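Local coordinates for protein lysozyme (Meretrix lusoria, PDB 4PJ2) that hydrolyses the beta-1,4 linkages between N-acetylmuramic acid and N-acetylglucosamine in bacterial peptidoglycan, lysing Gram-positive bacteria, and also cleaves chitin, at residues D[32-36]-D[37-41]; D[70-73]-D[74-78]. One frame throughout, in Å; residues are numbered along the deposited sequence. Where two conformers were deposited one is given.

Interaction 1: D[32-36]-D[37-41]; sequences SLSCG and YFQIK
Gly-36 O is gripped twice by Gln-39. The side-chain amide NE2 reaches it at 3.0 Å, nearly straight at 172°, lying in the carbonyl plane on a lone pair, while the backbone N of Gln-39 bonds to the same Gly-36 O at 3.1 Å from well above that plane. Gln-39 can do both because its chain bends back at CG (chi2 -68°), bringing the amide over the turn so that Gly-36 O lies in the plane of the glutamine amide. Further along, Cys-35 and Ile-40 exchange two backbone bonds, Cys-35 N to Ile-40 O and Ile-40 N to Cys-35 O, both 3.0 Å. Since Gln-39 and Ile-40 both face Cys-35, the hairpin of strands 32-35 and 40-41 closes through a type I turn from Gly-36 to Gln-39 with a G1 beta bulge. Gln-39 sits in the left-handed region, and Gly-36 has a positive phi, which glycine tolerates readily. Water 1 accepts from Phe-38 N and gives a second bond to Cys-35 O, which Ile-40 N already holds. Ser-34 is small enough to let the lysine chain pass: its CB meets Lys-41 CG at 3.8 Å. The methylenes of Lys-41 pass over Leu-33 O and CD comes beside Ser-32 OG; the ammonium goes on to Ser-83 of the chain of Putative exported protein, whose Glu-82 takes Ser-32 OG. Cys-35 is tied by disulfide to Cys-26, and Gln-39 touches Glu-18, the predicted proton donor, on helix 8-19.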
loop_
_atom_site.group_PDB
_atom_site.type_symbol
_atom_site.label_atom_id
_atom_site.label_comp_id
_atom_site.label_asym_id
_atom_site.label_seq_id
_atom_site.Cartn_x
_atom_site.Cartn_y
_atom_site.Cartn_z
ATOM N N SER D 32 -4.868 8.771 -6.178
ATOM C CA SER D 32 -3.531 8.792 -5.602
ATOM C C SER D 32 -2.527 9.249 -6.653
ATOM O O SER D 32 -2.560 8.787 -7.794
ATOM C CB SER D 32 -3.166 7.392 -5.101
ATOM O OG SER D 32 -1.972 7.418 -4.351
ATOM N N LEU D 33 -1.644 10.164 -6.270
ATOM C CA LEU D 33 -0.639 10.676 -7.187
ATOM C C LEU D 33 0.675 9.906 -7.100
ATOM O O LEU D 33 1.142 9.577 -6.014
ATOM C CB LEU D 33 -0.345 12.148 -6.887
ATOM C CG LEU D 33 -1.324 13.209 -7.377
ATOM C CD1 LEU D 33 -0.904 14.578 -6.865
ATOM C CD2 LEU D 33 -1.385 13.210 -8.890
ATOM N N SER D 34 1.253 9.621 -8.263
ATOM C CA SER D 34 2.594 9.068 -8.354
ATOM C C SER D 34 3.381 9.998 -9.261
ATOM O O SER D 34 2.880 10.407 -10.317
ATOM C CB SER D 34 2.542 7.662 -8.937
ATOM O OG SER D 34 3.804 7.037 -8.883
ATOM N N CYS D 35 4.601 10.333 -8.861
ATOM C CA CYS D 35 5.328 11.414 -9.504
ATOM C C CYS D 35 6.705 11.045 -10.044
ATOM O O CYS D 35 7.465 10.300 -9.419
ATOM C CB CYS D 35 5.483 12.579 -8.514
ATOM S SG CYS D 35 3.936 13.187 -7.788
ATOM N N GLY D 36 7.032 11.596 -11.209
ATOM C CA GLY D 36 8.420 11.721 -11.617
ATOM C C GLY D 36 9.092 10.512 -12.217
ATOM O O GLY D 36 8.448 9.523 -12.583
ATOM N N TYR D 37 10.416 10.621 -12.300
ATOM C CA TYR D 37 11.282 9.620 -12.921
ATOM C C TYR D 37 11.025 8.200 -12.449
ATOM O O TYR D 37 11.076 7.258 -13.241
ATOM C CB TYR D 37 12.747 9.937 -12.608
ATOM C CG TYR D 37 13.293 11.183 -13.276
ATOM C CD1 TYR D 37 13.236 12.419 -12.642
ATOM C CD2 TYR D 37 13.894 11.114 -14.525
ATOM C CE1 TYR D 37 13.747 13.558 -13.251
ATOM C CE2 TYR D 37 14.406 12.244 -15.132
ATOM C CZ TYR D 37 14.329 13.458 -14.488
ATOM O OH TYR D 37 14.843 14.579 -15.089
ATOM N N PHE D 38 10.803 8.036 -11.139
ATOM C CA PHE D 38 10.664 6.712 -10.527
ATOM C C PHE D 38 9.230 6.428 -10.087
ATOM O O PHE D 38 8.967 5.399 -9.474
ATOM C CB PHE D 38 11.640 6.553 -9.348
ATOM C CG PHE D 38 13.073 6.456 -9.777
ATOM C CD1 PHE D 38 13.849 7.595 -9.929
ATOM C CD2 PHE D 38 13.628 5.224 -10.088
ATOM C CE1 PHE D 38 15.175 7.496 -10.337
ATOM C CE2 PHE D 38 14.943 5.120 -10.502
ATOM C CZ PHE D 38 15.714 6.257 -10.637
ATOM N N GLN D 39 8.299 7.330 -10.405
ATOM C CA GLN D 39 6.881 7.153 -10.061
ATOM C C GLN D 39 6.714 6.853 -8.559
ATOM O O GLN D 39 6.159 5.827 -8.154
ATOM C CB GLN D 39 6.270 6.060 -10.930
ATOM C CG GLN D 39 6.113 6.494 -12.383
ATOM C CD GLN D 39 5.064 7.574 -12.530
ATOM O OE1 GLN D 39 3.866 7.295 -12.467
ATOM N NE2 GLN D 39 5.504 8.814 -12.682
ATOM N N ILE D 40 7.184 7.804 -7.765
ATOM C CA ILE D 40 7.179 7.721 -6.306
ATOM C C ILE D 40 5.907 8.353 -5.763
ATOM O O ILE D 40 5.519 9.447 -6.189
ATOM C CB ILE D 40 8.421 8.468 -5.744
ATOM C CG1 ILE D 40 9.677 7.644 -6.018
ATOM C CG2 ILE D 40 8.282 8.748 -4.245
ATOM C CD1 ILE D 40 10.972 8.397 -5.767
ATOM N N LYS D 41 5.252 7.656 -4.835
ATOM C CA LYS D 41 4.083 8.197 -4.159
ATOM C C LYS D 41 4.477 8.770 -2.803
ATOM O O LYS D 41 5.593 8.570 -2.324
ATOM C CB LYS D 41 3.010 7.118 -4.000
ATOM C CG LYS D 41 2.505 6.612 -5.336
ATOM C CD LYS D 41 1.384 5.603 -5.220
ATOM C CE LYS D 41 1.891 4.342 -4.535
ATOM N NZ LYS D 41 0.956 3.205 -4.646
HETATM O O HOH W 1 10.384 10.012 -9.222
#

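Interaction 2: D[70-73]-D[74-78]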
loop_
_atom_site.group_PDB
_atom_site.type_symbol
_atom_site.label_atom_id
_atom_site.label_comp_id
_atom_site.label_asym_id
_atom_site.label_seq_id
_atom_site.Cartn_x
_atom_site.Cartn_y
_atom_site.Cartn_z
ATOM N N GLN D 70 17.277 4.747 -3.158
ATOM C CA GLN D 70 18.388 4.196 -2.383
ATOM C C GLN D 70 18.035 4.067 -0.897
ATOM O O GLN D 70 18.312 3.033 -0.273
ATOM C CB GLN D 70 19.646 5.057 -2.539
ATOM C CG GLN D 70 20.265 5.035 -3.925
ATOM C CD GLN D 70 21.032 3.759 -4.229
ATOM O OE1 GLN D 70 20.869 2.742 -3.565
ATOM N NE2 GLN D 70 21.884 3.819 -5.239
ATOM N N ASN D 71 17.457 5.117 -0.323
ATOM C CA ASN D 71 17.071 5.105 1.088
ATOM C C ASN D 71 15.965 4.097 1.367
ATOM O O ASN D 71 15.977 3.455 2.404
ATOM C CB ASN D 71 16.589 6.470 1.569
ATOM C CG ASN D 71 17.688 7.496 1.646
ATOM O OD1 ASN D 71 18.870 7.173 1.579
ATOM N ND2 ASN D 71 17.302 8.746 1.824
ATOM N N TYR D 72 14.997 3.974 0.461
ATOM C CA TYR D 72 13.918 3.009 0.598
ATOM C C TYR D 72 14.455 1.580 0.636
ATOM O O TYR D 72 14.054 0.775 1.483
ATOM C CB TYR D 72 12.943 3.169 -0.555
ATOM C CG TYR D 72 11.574 2.583 -0.301
ATOM C CD1 TYR D 72 11.235 1.311 -0.745
ATOM C CD2 TYR D 72 10.596 3.324 0.350
ATOM C CE1 TYR D 72 9.958 0.793 -0.539
ATOM C CE2 TYR D 72 9.323 2.805 0.566
ATOM C CZ TYR D 72 9.008 1.542 0.126
ATOM O OH TYR D 72 7.729 1.048 0.323
ATOM N N MET D 73 15.388 1.269 -0.265
ATOM C CA MET D 73 15.956 -0.060 -0.300
ATOM C C MET D 73 16.818 -0.317 0.937
ATOM O O MET D 73 16.785 -1.404 1.473
ATOM C CB MET D 73 16.754 -0.287 -1.605
ATOM C CG MET D 73 15.921 -0.145 -2.888
ATOM S SD MET D 73 14.371 -1.043 -2.787
ATOM C CE MET D 73 13.390 -0.059 -3.922
ATOM N N LYS D 74 17.578 0.685 1.373
ATOM C CA LYS D 74 18.368 0.567 2.604
ATOM C C LYS D 74 17.473 0.260 3.802
ATOM O O LYS D 74 17.823 -0.549 4.660
ATOM C CB LYS D 74 19.148 1.855 2.841
ATOM C CG LYS D 74 20.033 1.856 4.070
ATOM C CD LYS D 74 20.908 3.106 4.111
ATOM C CE LYS D 74 21.614 3.282 5.454
ATOM N NZ LYS D 74 22.418 4.539 5.502
ATOM N N ARG D 75 16.315 0.900 3.852
ATOM C CA ARG D 75 15.385 0.688 4.947
ATOM C C ARG D 75 14.736 -0.694 4.908
ATOM O O ARG D 75 14.642 -1.360 5.955
ATOM C CB ARG D 75 14.306 1.769 4.935
ATOM C CG ARG D 75 13.246 1.582 6.005
ATOM C CD ARG D 75 12.364 2.800 6.119
ATOM N NE ARG D 75 11.481 2.664 7.270
ATOM C CZ ARG D 75 10.861 3.677 7.857
ATOM N NH1 ARG D 75 10.986 4.900 7.359
ATOM N NH2 ARG D 75 10.115 3.468 8.938
ATOM N N TYR D 76 14.297 -1.135 3.724
ATOM C CA TYR D 76 13.393 -2.278 3.643
ATOM C C TYR D 76 13.948 -3.570 3.050
ATOM O O TYR D 76 13.503 -4.652 3.415
ATOM C CB TYR D 76 12.139 -1.895 2.872
ATOM C CG TYR D 76 11.206 -0.973 3.596
ATOM C CD1 TYR D 76 10.667 -1.329 4.820
ATOM C CD2 TYR D 76 10.829 0.241 3.033
ATOM C CE1 TYR D 76 9.762 -0.511 5.453
ATOM C CE2 TYR D 76 9.923 1.066 3.678
ATOM C CZ TYR D 76 9.402 0.678 4.890
ATOM O OH TYR D 76 8.471 1.424 5.586
ATOM N N ALA D 77 14.845 -3.482 2.070
ATOM C CA ALA D 77 15.101 -4.645 1.233
ATOM C C ALA D 77 15.719 -5.820 2.007
ATOM O O ALA D 77 15.247 -6.944 1.933
ATOM C CB ALA D 77 15.979 -4.256 0.055
ATOM N N LYS D 78 16.785 -5.561 2.746
ATOM C CA LYS D 78 17.443 -6.633 3.478
ATOM C C LYS D 78 16.468 -7.345 4.401
ATOM O O LYS D 78 16.406 -8.569 4.444
ATOM C CB LYS D 78 18.595 -6.079 4.306
ATOM C CG LYS D 78 19.287 -7.139 5.119
ATOM C CD LYS D 78 20.503 -6.571 5.852
ATOM C CE LYS D 78 21.321 -7.641 6.552
ATOM N NZ LYS D 78 22.006 -8.531 5.555
HETATM O O HOH W 2 18.394 -3.237 2.625
#
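Tyr-76 meets Tyr-72 one helical turn back. Its CB sits 3.6 Å from Tyr-72 O, the carbonyl that accepts the Tyr-76 N hydrogen bond. With CG beside its own backbone N (chi1 -72°), the ring swings back toward the preceding turn of helix 62-76, and CG passes near the same carbonyl. CD2 then stands over the centre of the Tyr-72 ring, 3.6 Å above its plane, and CE2 follows, 3.6 Å from Tyr-72 CE2. The pair is a T-shaped (edge-to-face) stack, edge of Tyr-76 to face of Tyr-72, with centroids 4.9 Å apart and planes at 62°. Arg-75 CG lies over the centre of one face of the Tyr-76 ring, while Tyr-72 meets its edge. At the tip, OH lies 3.6 Å above the Arg-75 guanidinium plane, toward its rim. That OH bonds to Asp-47 OD2, and Arg-75 NH1 to Asp-47 O, so both long side chains reach the end of helix 42-47. With CG anti to N (chi1 -160°), the Tyr-72 ring lies where its face receives that edge; it also stacks on Tyr-44, and in the complex its OH bonds to Ser-28 of the chain of Putative exported protein. Met-73 and Ala-77 touch Phe-89 of helix 86-95; the alanine methyl CB is small enough to sit 3.3 Å from Met-73 O. Water 2 takes the N-H of Lys-78 and donates to Met-73 O, which Ala-77 N also grips at 2.9 Å. Tyrosine thus does double duty at Tyr-76: its C-H edge rests on the pi face of Tyr-72, while its hydroxyl, bonded to Asp-47, probably steadies the ring that covers one face of this substrate-binding residue.

In the fold
The hairpin of interaction 1 comes first along the chain and the helical turn of interaction 2 later, both in the single I-type lysozyme fold. Their centres lie 18 Å apart and their nearest atoms about 7 Å, without touching. Helix 42-47 follows directly on Lys-41 and carries Tyr-44 and Asp-47, which meet the aromatic pair of 70-78; Phe-38 packs on an earlier part of helix 62-76. His-93 on helix 86-95 joins them as well, bonding to Phe-38 O and touching Met-73. Each contact contributes a substrate-binding residue, Lys-41 and Tyr-72, and the chain of Putative exported protein bonds to both, consistent with its covering part of the substrate site.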